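Local atomic coordinates of cGAS/DncV-like nucleotidyltransferase in E. coli homolog (Elizabethkingia meningoseptica ATCC 13253 = NBRC 12535, PDB entry 6E0O), a protein that synthesizes cyclic nucleotide second messengers in response to phage infection, as the nucleotidyltransferase of a CBASS antiviral defence system. Residues L240-V245 against W286-Q292; M251-D256 against R275-L279. All blocks are in the same frame, centred on the assembly; numbering follows the deposited sequence.

Contact 1. Residues L240-V245 against W286-Q292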
# COMPACT_ATOMS: atom_id res chain seq x y z
N LEU A 240 11.57 -7.62 15.89
CA LEU A 240 11.28 -6.20 15.72
C LEU A 240 12.52 -5.37 16.03
O LEU A 240 12.82 -4.41 15.32
CB LEU A 240 10.10 -5.80 16.59
CG LEU A 240 9.63 -4.34 16.51
CD1 LEU A 240 9.21 -3.96 15.10
CD2 LEU A 240 8.49 -4.14 17.51
N ARG A 241 13.26 -5.75 17.07
CA ARG A 241 14.54 -5.10 17.35
C ARG A 241 15.47 -5.21 16.15
O ARG A 241 16.05 -4.22 15.70
CB ARG A 241 15.19 -5.73 18.58
CG ARG A 241 16.38 -4.96 19.07
CD ARG A 241 17.11 -5.72 20.16
NE ARG A 241 18.00 -4.84 20.92
CZ ARG A 241 19.24 -4.54 20.56
NH1 ARG A 241 19.75 -5.05 19.45
NH2 ARG A 241 19.95 -3.73 21.32
N ASN A 242 15.61 -6.42 15.60
CA ASN A 242 16.48 -6.62 14.45
C ASN A 242 16.06 -5.75 13.27
O ASN A 242 16.90 -5.16 12.59
CB ASN A 242 16.45 -8.08 14.00
CG ASN A 242 17.16 -9.02 14.92
OD1 ASN A 242 17.87 -8.61 15.84
ND2 ASN A 242 17.00 -10.31 14.66
N VAL A 243 14.75 -5.68 13.00
CA VAL A 243 14.23 -4.91 11.87
C VAL A 243 14.57 -3.44 12.04
O VAL A 243 15.07 -2.79 11.11
CB VAL A 243 12.71 -5.13 11.75
CG1 VAL A 243 12.07 -4.08 10.85
CG2 VAL A 243 12.42 -6.52 11.19
N ILE A 244 14.27 -2.88 13.21
CA ILE A 244 14.50 -1.45 13.43
C ILE A 244 15.99 -1.14 13.33
O ILE A 244 16.41 -0.18 12.66
CB ILE A 244 13.89 -0.99 14.76
CG1 ILE A 244 12.36 -1.13 14.71
CG2 ILE A 244 14.31 0.43 15.07
CD1 ILE A 244 11.66 -0.93 16.05
N VAL A 245 16.83 -1.94 14.01
CA VAL A 245 18.27 -1.68 14.00
C VAL A 245 18.81 -1.78 12.58
O VAL A 245 19.62 -0.95 12.14
CB VAL A 245 19.00 -2.64 14.95
CG1 VAL A 245 20.51 -2.53 14.76
CG2 VAL A 245 18.62 -2.36 16.39
N TRP A 286 11.91 3.25 17.76
CA TRP A 286 12.77 2.71 18.82
C TRP A 286 12.46 3.35 20.16
O TRP A 286 12.31 2.65 21.17
CB TRP A 286 14.22 2.95 18.43
CG TRP A 286 15.23 2.45 19.40
CD1 TRP A 286 15.81 3.15 20.41
CD2 TRP A 286 15.80 1.14 19.42
NE1 TRP A 286 16.71 2.35 21.07
CE2 TRP A 286 16.73 1.11 20.48
CE3 TRP A 286 15.62 -0.01 18.65
CZ2 TRP A 286 17.47 -0.02 20.79
CZ3 TRP A 286 16.35 -1.13 18.96
CH2 TRP A 286 17.27 -1.13 20.02
N ASN A 287 12.37 4.68 20.18
CA ASN A 287 12.11 5.39 21.43
C ASN A 287 10.73 5.06 21.98
O ASN A 287 10.56 4.87 23.19
CB ASN A 287 12.25 6.89 21.20
CG ASN A 287 13.67 7.32 20.91
OD1 ASN A 287 14.61 6.56 21.11
ND2 ASN A 287 13.83 8.55 20.44
N TYR A 288 9.72 5.01 21.11
CA TYR A 288 8.36 4.72 21.54
C TYR A 288 8.26 3.32 22.13
O TYR A 288 7.59 3.11 23.14
CB TYR A 288 7.42 4.84 20.35
CG TYR A 288 5.96 4.66 20.72
CD1 TYR A 288 5.23 5.71 21.24
CD2 TYR A 288 5.32 3.45 20.52
CE1 TYR A 288 3.90 5.57 21.57
CE2 TYR A 288 3.99 3.29 20.85
CZ TYR A 288 3.28 4.36 21.38
OH TYR A 288 1.96 4.23 21.72
N LEU A 289 8.91 2.35 21.48
CA LEU A 289 8.86 0.97 21.93
C LEU A 289 9.69 0.72 23.17
O LEU A 289 9.39 -0.22 23.92
CB LEU A 289 9.30 0.06 20.78
CG LEU A 289 8.33 0.07 19.59
CD1 LEU A 289 8.98 -0.49 18.33
CD2 LEU A 289 7.05 -0.69 19.93
N GLY A 290 10.69 1.55 23.44
CA GLY A 290 11.44 1.41 24.67
C GLY A 290 12.50 0.35 24.63
O GLY A 290 12.87 -0.18 25.68
N TYR A 291 13.00 0.03 23.44
CA TYR A 291 14.15 -0.85 23.32
C TYR A 291 15.37 -0.23 23.98
O TYR A 291 15.56 0.99 23.99
CB TYR A 291 14.46 -1.12 21.85
CG TYR A 291 13.58 -2.19 21.26
CD1 TYR A 291 13.77 -3.53 21.59
CD2 TYR A 291 12.56 -1.87 20.38
CE1 TYR A 291 12.98 -4.51 21.07
CE2 TYR A 291 11.77 -2.86 19.84
CZ TYR A 291 11.99 -4.17 20.17
OH TYR A 291 11.17 -5.14 19.65
N GLN A 292 16.22 -1.09 24.52
CA GLN A 292 17.43 -0.68 25.21
C GLN A 292 18.66 -1.36 24.60
O GLN A 292 18.54 -2.33 23.85
CB GLN A 292 17.32 -1.01 26.70
CG GLN A 292 17.28 -2.51 27.05
CD GLN A 292 15.95 -3.20 26.72
OE1 GLN A 292 15.04 -2.60 26.14
NE2 GLN A 292 15.85 -4.48 27.08
OXT GLN A 292 19.80 -0.96 24.83
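Two surfaces of complementary relief meet here, one on the helix at 240-245 and the other on the last helical turn and C-terminal tail at 286-292. The CA pairs Arg-241/Tyr-291 (7.3 Å) and Ile-244/Trp-286 (7.0 Å) run in opposite senses, so the pairing is antiparallel, and 397 Å² is buried. One bump is the six-membered ring of Trp-286. It fills a hollow walled by three side chains of the first helix: CZ3 lies 3.8 Å from Arg-241 CG and 3.6 Å from Val-245 CG2, and CE3 lies 3.8 Å from Ile-244 CG2. Ile-244 is the reciprocal bump, its CD1 reaching 3.5 Å from Leu-289 CD1 and 4.3 Å from Tyr-291 CE2, while Leu-240 CD2 meets Leu-289 CD1 at 3.8 Å. Tyr-291 lays one ring face against Arg-241, with CE1 3.5 Å from Arg-241 CB, and places its OH 3.3 Å from Leu-240 CB; that hydroxyl is hydrogen-bonded to the Thr-237 carbonyl. The chain can turn back to deliver this ring because Gly-290 adopts positive phi (82°), where a CB would collide with the carbonyl O of Leu-289. At the margin, Arg-241 NH2 donates a nearly linear hydrogen bond to the terminal Gln-292 O (3.2 Å, 173°). Leu-240 also touches Met-192 and Ile-195 of helix 188-205, and Leu-289 touches Trp-11 of helix 5-11. The arrangement is an antiparallel helix pair closed by the C-terminal tail, within the helical lobe of a cGAS/DncV-like nucleotidyltransferase.

Contact 2. Residues M251-D256 against R275-L279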
# COMPACT_ATOMS: atom_id res chain seq x y z
N MET A 251 20.18 3.08 6.80
CA MET A 251 19.96 4.46 6.39
C MET A 251 21.19 5.31 6.67
O MET A 251 21.60 6.12 5.83
CB MET A 251 18.73 5.05 7.09
CG MET A 251 17.43 4.34 6.72
SD MET A 251 17.04 4.23 4.96
CE MET A 251 17.70 2.61 4.57
N LYS A 252 21.82 5.13 7.84
CA LYS A 252 23.07 5.84 8.11
C LYS A 252 24.14 5.45 7.09
O LYS A 252 25.04 6.25 6.79
CB LYS A 252 23.58 5.55 9.52
CG LYS A 252 22.66 6.02 10.66
CD LYS A 252 23.42 6.18 12.00
CE LYS A 252 24.23 7.48 12.01
NZ LYS A 252 25.01 7.70 13.26
N ASN A 253 24.04 4.24 6.54
CA ASN A 253 25.04 3.70 5.63
C ASN A 253 24.63 3.80 4.16
O ASN A 253 25.21 3.11 3.32
CB ASN A 253 25.39 2.25 6.00
CG ASN A 253 26.32 2.17 7.18
OD1 ASN A 253 27.53 2.30 7.04
ND2 ASN A 253 25.76 1.96 8.35
N ASN A 254 23.66 4.65 3.83
CA ASN A 254 23.42 5.03 2.44
C ASN A 254 23.02 3.81 1.60
O ASN A 254 23.43 3.67 0.45
CB ASN A 254 24.67 5.72 1.90
CG ASN A 254 24.45 6.44 0.60
OD1 ASN A 254 23.32 6.82 0.25
ND2 ASN A 254 25.53 6.66 -0.14
N ALA A 255 22.20 2.93 2.17
CA ALA A 255 21.90 1.67 1.51
C ALA A 255 21.01 1.85 0.29
O ALA A 255 20.16 2.75 0.23
CB ALA A 255 21.22 0.71 2.49
N ASP A 256 21.19 0.97 -0.68
CA ASP A 256 20.38 0.95 -1.90
C ASP A 256 19.25 -0.06 -1.75
O ASP A 256 19.39 -1.23 -2.09
CB ASP A 256 21.25 0.62 -3.11
CG ASP A 256 22.24 1.71 -3.43
OD1 ASP A 256 21.89 2.89 -3.28
OD2 ASP A 256 23.37 1.37 -3.84
N ARG A 275 16.17 8.68 2.74
CA ARG A 275 16.71 7.86 3.81
C ARG A 275 16.60 8.54 5.16
O ARG A 275 16.44 7.87 6.19
CB ARG A 275 18.16 7.50 3.51
CG ARG A 275 18.33 6.59 2.30
CD ARG A 275 19.79 6.32 2.01
NE ARG A 275 19.99 5.53 0.81
CZ ARG A 275 19.97 6.01 -0.43
NH1 ARG A 275 19.72 7.29 -0.64
NH2 ARG A 275 20.18 5.21 -1.46
N GLN A 276 16.71 9.88 5.19
CA GLN A 276 16.57 10.60 6.44
C GLN A 276 15.17 10.43 7.02
O GLN A 276 15.01 10.30 8.24
CB GLN A 276 16.90 12.07 6.21
CG GLN A 276 16.72 12.92 7.45
CD GLN A 276 17.60 12.49 8.61
OE1 GLN A 276 18.78 12.15 8.44
NE2 GLN A 276 17.03 12.52 9.80
N ASP A 277 14.14 10.43 6.17
CA ASP A 277 12.78 10.16 6.65
C ASP A 277 12.72 8.81 7.35
O ASP A 277 12.13 8.68 8.42
CB ASP A 277 11.79 10.15 5.48
CG ASP A 277 11.62 11.50 4.82
OD1 ASP A 277 11.82 12.52 5.50
OD2 ASP A 277 11.29 11.52 3.61
N ALA A 278 13.31 7.79 6.73
CA ALA A 278 13.30 6.45 7.31
C ALA A 278 14.12 6.39 8.59
O ALA A 278 13.71 5.74 9.56
CB ALA A 278 13.85 5.47 6.28
N LEU A 279 15.28 7.04 8.61
CA LEU A 279 16.11 7.07 9.81
C LEU A 279 15.36 7.71 10.98
O LEU A 279 15.34 7.17 12.09
CB LEU A 279 17.39 7.84 9.53
CG LEU A 279 18.35 8.01 10.70
CD1 LEU A 279 18.87 6.67 11.16
CD2 LEU A 279 19.49 8.93 10.26
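Apolar packing, a fork of hydrogen bonds and a charge pair together join 251-256 to 275-279, burying 368 Å². The apolar part centres on Met-251, and Met-251 CA lies 5.4 Å from Arg-275 CA. Such a close approach brings Met-251 CG within 3.7 Å of Arg-275 O and 3.9 Å of Leu-279 N, so side chain packs directly on backbone. Its SD lies 3.7 Å from both Arg-275 CB and Ala-278 CB, and its CB is 3.9 Å from Leu-279 CB. Lys-252 adds its aliphatic part, with CG 3.9 Å from Leu-279 CD1. The hydrogen bonds come from Arg-275, whose NE (2.8 Å, 150°) and NH2 (3.0 Å, 140°) both donate to Ala-255 O. Electrostatics supplement them, for Asp-256 OD1 forms a long salt bridge with Arg-275 NH2 at 3.4 Å. In van der Waals contact, Asn-254 OD1 sits over one guanidinium face, 3.5 Å from Arg-275 CZ. The backbone path that brings the Ala-255 carbonyl to the guanidinium is set by a Schellman motif ending the first helix, with Asn-254 as its C-prime residue at positive phi (62°), Asn-254 N bonded to Met-251 O (3.2 Å) and Ala-255 N to Asp-250 O. The contact thus ties the C-terminal end of helix 236-252 to the first turn of helix 275-289. Phe-267 of the intervening loop touches both Met-251 and Arg-275, while Ala-278 faces Phe-218 and Leu-222 of helix 216-224.

Contacts 1 and 2 hold the same antiparallel pair, helices 236-252 and 275-289, at two places whose centres are 16 Å apart; their nearest atoms are about 7 Å apart, so they do not touch. Both segments of contact 2 fall between those of contact 1 in sequence, so contact 2 joins the two helices beside their connecting loop and contact 1 joins them farther from it. The closest CA atoms indicate a tighter backbone approach at contact 2. Neither reaches the bound nucleic acid: nearest atoms lie about 14 Å away for contact 2 and 23 Å for contact 1, although the Leu-240 side chain is about 10 Å from that of Lys-197, a probable GTP-binding residue.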